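2-c-methyl-d-erythritol 2,4-cyclodiphosphate synthase (Plasmodium falciparum, PDB 4C81) catalyses the cyclisation of 4-diphosphocytidyl-2-C-methyl-D-erythritol 2-phosphate to 2-C-methyl-D-erythritol 2,4-cyclodiphosphate with release of CMP, a step of non-mevalonate isoprenoid biosynthesis. Local coordinates at the interface of chains A and B. Residues are numbered along the deposited sequence; one frame, centred on the assembly and turned at random. Chains: chain A/B, 2-c-methyl-d-erythritol 2,4-cyclodiphosphate synthase.

Contact 1: the interface of chains A and B. Residues chain A 8, 117-118, 178, 180; chain B 5, 8-10, 178.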
# COMPACT_ATOMS: atom_id res chain seq x y z
N ILE A 8 -5.07 -13.67 -12.68
CA ILE A 8 -4.81 -13.30 -11.29
C ILE A 8 -5.05 -11.80 -11.09
O ILE A 8 -4.68 -10.99 -11.94
CB ILE A 8 -3.38 -13.71 -10.84
CG1 ILE A 8 -3.21 -13.51 -9.33
CG2 ILE A 8 -2.32 -12.94 -11.61
CD1 ILE A 8 -1.92 -14.10 -8.79
N GLY A 117 -6.57 -16.02 -2.85
CA GLY A 117 -5.25 -16.61 -2.64
C GLY A 117 -4.89 -16.40 -1.19
O GLY A 117 -5.14 -17.26 -0.35
N ASN A 118 -4.31 -15.24 -0.89
CA ASN A 118 -4.10 -14.83 0.49
C ASN A 118 -4.42 -13.35 0.66
O ASN A 118 -4.56 -12.62 -0.32
CB ASN A 118 -2.67 -15.12 0.94
CG ASN A 118 -1.67 -14.15 0.36
OD1 ASN A 118 -1.58 -13.99 -0.86
ND2 ASN A 118 -0.92 -13.47 1.22
N LEU A 178 -4.84 -11.17 -3.14
CA LEU A 178 -4.77 -11.75 -4.47
C LEU A 178 -6.01 -12.61 -4.66
O LEU A 178 -6.38 -13.38 -3.77
CB LEU A 178 -3.53 -12.62 -4.63
CG LEU A 178 -2.20 -11.90 -4.73
CD1 LEU A 178 -1.08 -12.93 -4.73
CD2 LEU A 178 -2.11 -11.01 -5.96
N ILE A 180 -7.40 -15.57 -7.22
CA ILE A 180 -6.90 -16.57 -8.16
C ILE A 180 -8.08 -17.18 -8.93
O ILE A 180 -9.04 -17.62 -8.31
CB ILE A 180 -6.17 -17.71 -7.42
CG1 ILE A 180 -5.15 -17.16 -6.41
CG2 ILE A 180 -5.47 -18.63 -8.42
CD1 ILE A 180 -4.11 -16.23 -7.02
N TYR B 5 -2.69 -23.25 2.07
CA TYR B 5 -2.57 -22.60 0.77
C TYR B 5 -1.11 -22.56 0.32
O TYR B 5 -0.25 -22.04 1.04
CB TYR B 5 -3.17 -21.19 0.82
CG TYR B 5 -3.02 -20.39 -0.46
CD1 TYR B 5 -3.75 -20.72 -1.60
CD2 TYR B 5 -2.15 -19.30 -0.53
CE1 TYR B 5 -3.62 -19.99 -2.78
CE2 TYR B 5 -2.01 -18.57 -1.70
CZ TYR B 5 -2.74 -18.91 -2.82
OH TYR B 5 -2.61 -18.19 -3.99
N ILE B 8 0.44 -18.61 -5.15
CA ILE B 8 1.12 -17.32 -5.13
C ILE B 8 0.62 -16.49 -3.95
O ILE B 8 -0.57 -16.48 -3.64
CB ILE B 8 0.92 -16.56 -6.48
CG1 ILE B 8 1.80 -15.30 -6.52
CG2 ILE B 8 -0.54 -16.20 -6.70
CD1 ILE B 8 1.83 -14.64 -7.88
N ARG B 9 1.55 -15.80 -3.28
CA ARG B 9 1.24 -15.01 -2.08
C ARG B 9 1.71 -13.57 -2.23
O ARG B 9 2.81 -13.31 -2.72
CB ARG B 9 1.90 -15.64 -0.85
CG ARG B 9 1.15 -16.85 -0.31
CD ARG B 9 1.96 -17.62 0.71
NE ARG B 9 1.19 -18.72 1.30
CZ ARG B 9 0.34 -18.60 2.33
NH1 ARG B 9 0.12 -17.43 2.92
NH2 ARG B 9 -0.30 -19.68 2.77
N ILE B 10 0.86 -12.65 -1.79
CA ILE B 10 1.15 -11.22 -1.73
C ILE B 10 1.47 -10.82 -0.30
O ILE B 10 0.84 -11.30 0.65
CB ILE B 10 -0.04 -10.37 -2.26
CG1 ILE B 10 0.33 -8.88 -2.35
CG2 ILE B 10 -1.27 -10.54 -1.38
CD1 ILE B 10 -0.70 -8.05 -3.08
N LEU B 178 5.81 -10.43 -3.94
CA LEU B 178 5.13 -11.65 -4.34
C LEU B 178 6.04 -12.82 -4.02
O LEU B 178 7.24 -12.77 -4.30
CB LEU B 178 4.83 -11.66 -5.84
CG LEU B 178 3.73 -10.72 -6.33
CD1 LEU B 178 3.69 -10.75 -7.85
CD2 LEU B 178 2.37 -11.07 -5.74
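With chi1 at 75°, A:Asn118 places CG between its own backbone N and carbonyl carbon, and this turn presents the side-chain amide to the backbone of B:Ile10 across the subunit interface of the homotrimer. Both ends of the amide are used: B:Ile10 N donates to OD1 of A:Asn118 at 2.9 Å, and ND2 of A:Asn118 donates to B:Ile10 O at 2.9 Å. Each donor lies in the plane of its acceptor carbonyl, on a lone pair, and the two bonds are nearly straight (166° and 165° at H). The pair therefore fixes the rotation of the amide and may help set the register of strand 114-124 of chain A against strand 9-21 of chain B. Beside it, A:Leu178 and B:Ile10 cross obliquely, A:Leu178 CG against B:Ile10 CB at 3.6 Å. The two copies of Ile8 meet tip to tip and tightly, with A:Ile8 CD1 3.3 Å from B:Ile8 CG2; A:Ile180 CD1 touches the same B:Ile8 methyl at 3.6 Å. On the other flank, the B:Tyr5 ring turns one face to the backbone of A:Gly117, whose O lies over the ring centre, 3.5 Å above its plane. The hydroxyl OH of B:Tyr5 donates to B:Ile8 O at 2.7 Å, which pins the ring from within its own chain.

Contact 2: the interface of chains A and B. Residues chain A 131, 134, 155; chain B 80-81, 84.
OD2 of the B:Asp81 carboxylate is gripped from both sides of the interface, by the A:Arg134 guanidinium and by the B:Thr84 hydroxyl. A:Arg134 NH2 approaches to 2.7 Å on the anti lone pair of OD2, in a nearly straight salt-bridging hydrogen bond (166° at H), with OD2 of B:Asp81 lying almost in the guanidinium plane, at its edge. B:Thr84 OG1 donates to OD2 of B:Asp81 at 3.0 Å, coming from above the carboxylate plane. The same OG1 accepts from A:Arg134 NH1 at 3.2 Å, so the arginine's two terminal nitrogens span aspartate and threonine in a closed polar ring. Bending of the arginine chain at chi3 (-93°) swings the guanidinium across these partners, the carboxylate and guanidinium planes being inclined by 43°. Within chain B, the backbone N of B:Thr84 donates to OD1 of B:Asp81 at 3.1 Å; this is an N-cap of the short helix 82-85 and positions the carboxylate for the arginine. B:Leu80 packs over the arginine, its CD2 against the aliphatic CD of A:Arg134 at 3.3 Å and its CA over one guanidinium face. B:Asp81 and B:Thr84 belong to the CDP pocket, so this arginine on helix 130-145 may steady nucleotide-binding residues of the neighbouring subunit. At the margin, the aliphatic part of A:Lys155 runs antiparallel to the B:Asp81 side chain, A:Lys155 CD 4.1 Å from B:Asp81 CB.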
# COMPACT_ATOMS: atom_id res chain seq x y z
N SER A 131 -1.53 -7.80 18.09
CA SER A 131 -0.95 -9.12 18.40
C SER A 131 -1.70 -9.84 19.54
O SER A 131 -1.71 -11.07 19.58
CB SER A 131 0.55 -9.00 18.72
OG SER A 131 0.77 -8.33 19.94
N ARG A 134 -4.94 -11.04 17.51
CA ARG A 134 -4.67 -11.58 16.18
C ARG A 134 -5.43 -12.87 15.90
O ARG A 134 -6.08 -13.00 14.86
CB ARG A 134 -3.17 -11.83 15.99
CG ARG A 134 -2.82 -12.59 14.71
CD ARG A 134 -1.35 -12.95 14.61
NE ARG A 134 -0.58 -11.94 13.89
CZ ARG A 134 0.38 -11.17 14.41
NH1 ARG A 134 0.74 -11.26 15.69
NH2 ARG A 134 1.00 -10.30 13.62
N LYS A 155 -1.34 -7.71 10.93
CA LYS A 155 -0.20 -7.14 11.66
C LYS A 155 -0.54 -5.71 12.04
O LYS A 155 -1.24 -5.01 11.30
CB LYS A 155 1.06 -7.14 10.78
CG LYS A 155 1.20 -8.35 9.85
CD LYS A 155 2.58 -8.42 9.18
CE LYS A 155 2.79 -7.33 8.13
NZ LYS A 155 1.89 -7.47 6.95
N LEU B 80 3.72 -14.73 12.15
CA LEU B 80 3.67 -13.62 13.09
C LEU B 80 4.77 -12.63 12.71
O LEU B 80 5.83 -13.03 12.23
CB LEU B 80 3.86 -14.10 14.53
CG LEU B 80 2.89 -15.18 15.04
CD1 LEU B 80 3.20 -15.54 16.48
CD2 LEU B 80 1.44 -14.72 14.90
N ASP B 81 4.51 -11.34 12.91
CA ASP B 81 5.48 -10.29 12.55
C ASP B 81 6.70 -10.32 13.47
O ASP B 81 6.71 -11.01 14.49
CB ASP B 81 4.81 -8.91 12.58
CG ASP B 81 4.30 -8.53 13.96
OD1 ASP B 81 5.09 -7.96 14.75
OD2 ASP B 81 3.12 -8.81 14.26
N THR B 84 6.21 -9.62 17.16
CA THR B 84 5.56 -10.73 17.87
C THR B 84 6.51 -11.91 18.03
O THR B 84 6.57 -12.51 19.10
CB THR B 84 4.30 -11.21 17.13
OG1 THR B 84 3.42 -10.11 16.89
CG2 THR B 84 3.57 -12.28 17.94

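Contact 3: the interface of chains A and B. Residues chain A 12, 120, 122, 155, 174, 176; chain B 12-13.
In this YgbB-family trimer, strand 9-21 of one subunit lies against strands 114-124 and 170-181 of the next, and B:Gln12 enters a polar socket that chain A forms there. Its backbone is held at both polar atoms: B:Gln12 N donates to OD2 of A:Asp120 at 2.9 Å, on the anti side of the carboxylate and nearly straight (167° at H). B:Gln12 O takes two donors from opposite faces of its plane, A:Asn122 ND2 at 2.8 Å and the side-chain amine nitrogen NZ of A:Lys155 at 3.0 Å. The extended side chain, with CG anti to the backbone N (chi1 -176°), carries OE1 back to the same A:Asn122 ND2 at 3.1 Å, so this amide nitrogen bridges main-chain and side-chain oxygens. A:Asn176 ND2 meets OE1 of B:Gln12 at 2.9 Å from above its carbonyl plane, the two amide planes standing 77° apart. Behind the contact, A:Lys155 NZ binds OD1 of A:Asp120 at 2.7 Å as a salt bridge and also donates to OD1 of A:Asn122, which ties the socket together and may balance the aspartate's charge. A:Gln12 NE2 and B:Gln12 NE2 are modelled 3.0 Å apart; both are donors, so this is no hydrogen bond and the amide orientation is doubtful.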
# COMPACT_ATOMS: atom_id res chain seq x y z
N GLN A 12 -6.13 -3.72 -3.27
CA GLN A 12 -5.72 -3.03 -2.05
C GLN A 12 -6.89 -2.21 -1.53
O GLN A 12 -7.46 -1.41 -2.25
CB GLN A 12 -4.55 -2.10 -2.30
CG GLN A 12 -4.03 -1.44 -1.03
CD GLN A 12 -2.92 -0.48 -1.29
OE1 GLN A 12 -3.13 0.60 -1.85
NE2 GLN A 12 -1.71 -0.86 -0.89
N ASP A 120 -3.16 -9.98 3.22
CA ASP A 120 -2.20 -9.45 4.19
C ASP A 120 -2.70 -8.07 4.61
O ASP A 120 -2.91 -7.20 3.77
CB ASP A 120 -0.79 -9.34 3.59
CG ASP A 120 0.28 -9.02 4.64
OD1 ASP A 120 0.00 -9.13 5.86
OD2 ASP A 120 1.42 -8.68 4.25
N ASN A 122 -2.46 -4.71 7.18
CA ASN A 122 -1.62 -3.84 7.98
C ASN A 122 -2.46 -2.79 8.68
O ASN A 122 -3.02 -1.90 8.04
CB ASN A 122 -0.60 -3.13 7.09
CG ASN A 122 0.48 -4.05 6.61
OD1 ASN A 122 1.11 -4.74 7.40
ND2 ASN A 122 0.72 -4.07 5.30
N LYS A 155 -1.34 -7.71 10.93
CA LYS A 155 -0.20 -7.14 11.66
C LYS A 155 -0.54 -5.71 12.04
O LYS A 155 -1.24 -5.01 11.30
CB LYS A 155 1.06 -7.14 10.78
CG LYS A 155 1.20 -8.35 9.85
CD LYS A 155 2.58 -8.42 9.18
CE LYS A 155 2.79 -7.33 8.13
NZ LYS A 155 1.89 -7.47 6.95
N PHE A 174 -4.57 -1.00 5.77
CA PHE A 174 -4.34 -1.37 4.38
C PHE A 174 -4.50 -2.88 4.26
O PHE A 174 -3.82 -3.63 4.94
CB PHE A 174 -2.93 -0.99 3.94
CG PHE A 174 -2.72 0.48 3.80
CD1 PHE A 174 -2.43 1.26 4.91
CD2 PHE A 174 -2.82 1.10 2.56
CE1 PHE A 174 -2.24 2.63 4.79
CE2 PHE A 174 -2.62 2.47 2.43
CZ PHE A 174 -2.34 3.23 3.54
N ASN A 176 -4.34 -6.05 1.59
CA ASN A 176 -3.80 -6.44 0.30
C ASN A 176 -4.18 -7.88 0.01
O ASN A 176 -3.99 -8.75 0.85
CB ASN A 176 -2.28 -6.32 0.30
CG ASN A 176 -1.82 -4.94 0.68
OD1 ASN A 176 -1.60 -4.09 -0.18
ND2 ASN A 176 -1.70 -4.69 1.98
N GLN B 12 2.62 -7.13 2.07
CA GLN B 12 2.93 -5.72 2.20
C GLN B 12 3.48 -5.45 3.59
O GLN B 12 2.85 -5.80 4.58
CB GLN B 12 1.70 -4.85 1.98
CG GLN B 12 2.01 -3.37 2.01
CD GLN B 12 0.78 -2.52 1.85
OE1 GLN B 12 -0.04 -2.44 2.76
NE2 GLN B 12 0.65 -1.88 0.69
N GLY B 13 4.65 -4.84 3.65
CA GLY B 13 5.26 -4.44 4.91
C GLY B 13 5.23 -2.93 5.02
O GLY B 13 5.33 -2.23 4.01

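Contact 3 sits between the other two: the centres of its C-alpha atoms lie about 13 Å from those of contact 1 and 12 Å from those of contact 2, while contacts 1 and 2 are about 20 Å apart. Contacts 1 and 3 use the same three strands, 9-21, 114-124 and 170-181, so they form successive levels of one seam. A:Lys155 joins contact 3 to contact 2, where an arginine of helix 130-145 meets residues of the neighbouring CDP pocket. Strand 9-21 also carries the zinc ligands A:Asp15 and A:His17, with the same residues in each copy, which suggests that trimer packing and active-site geometry are coupled.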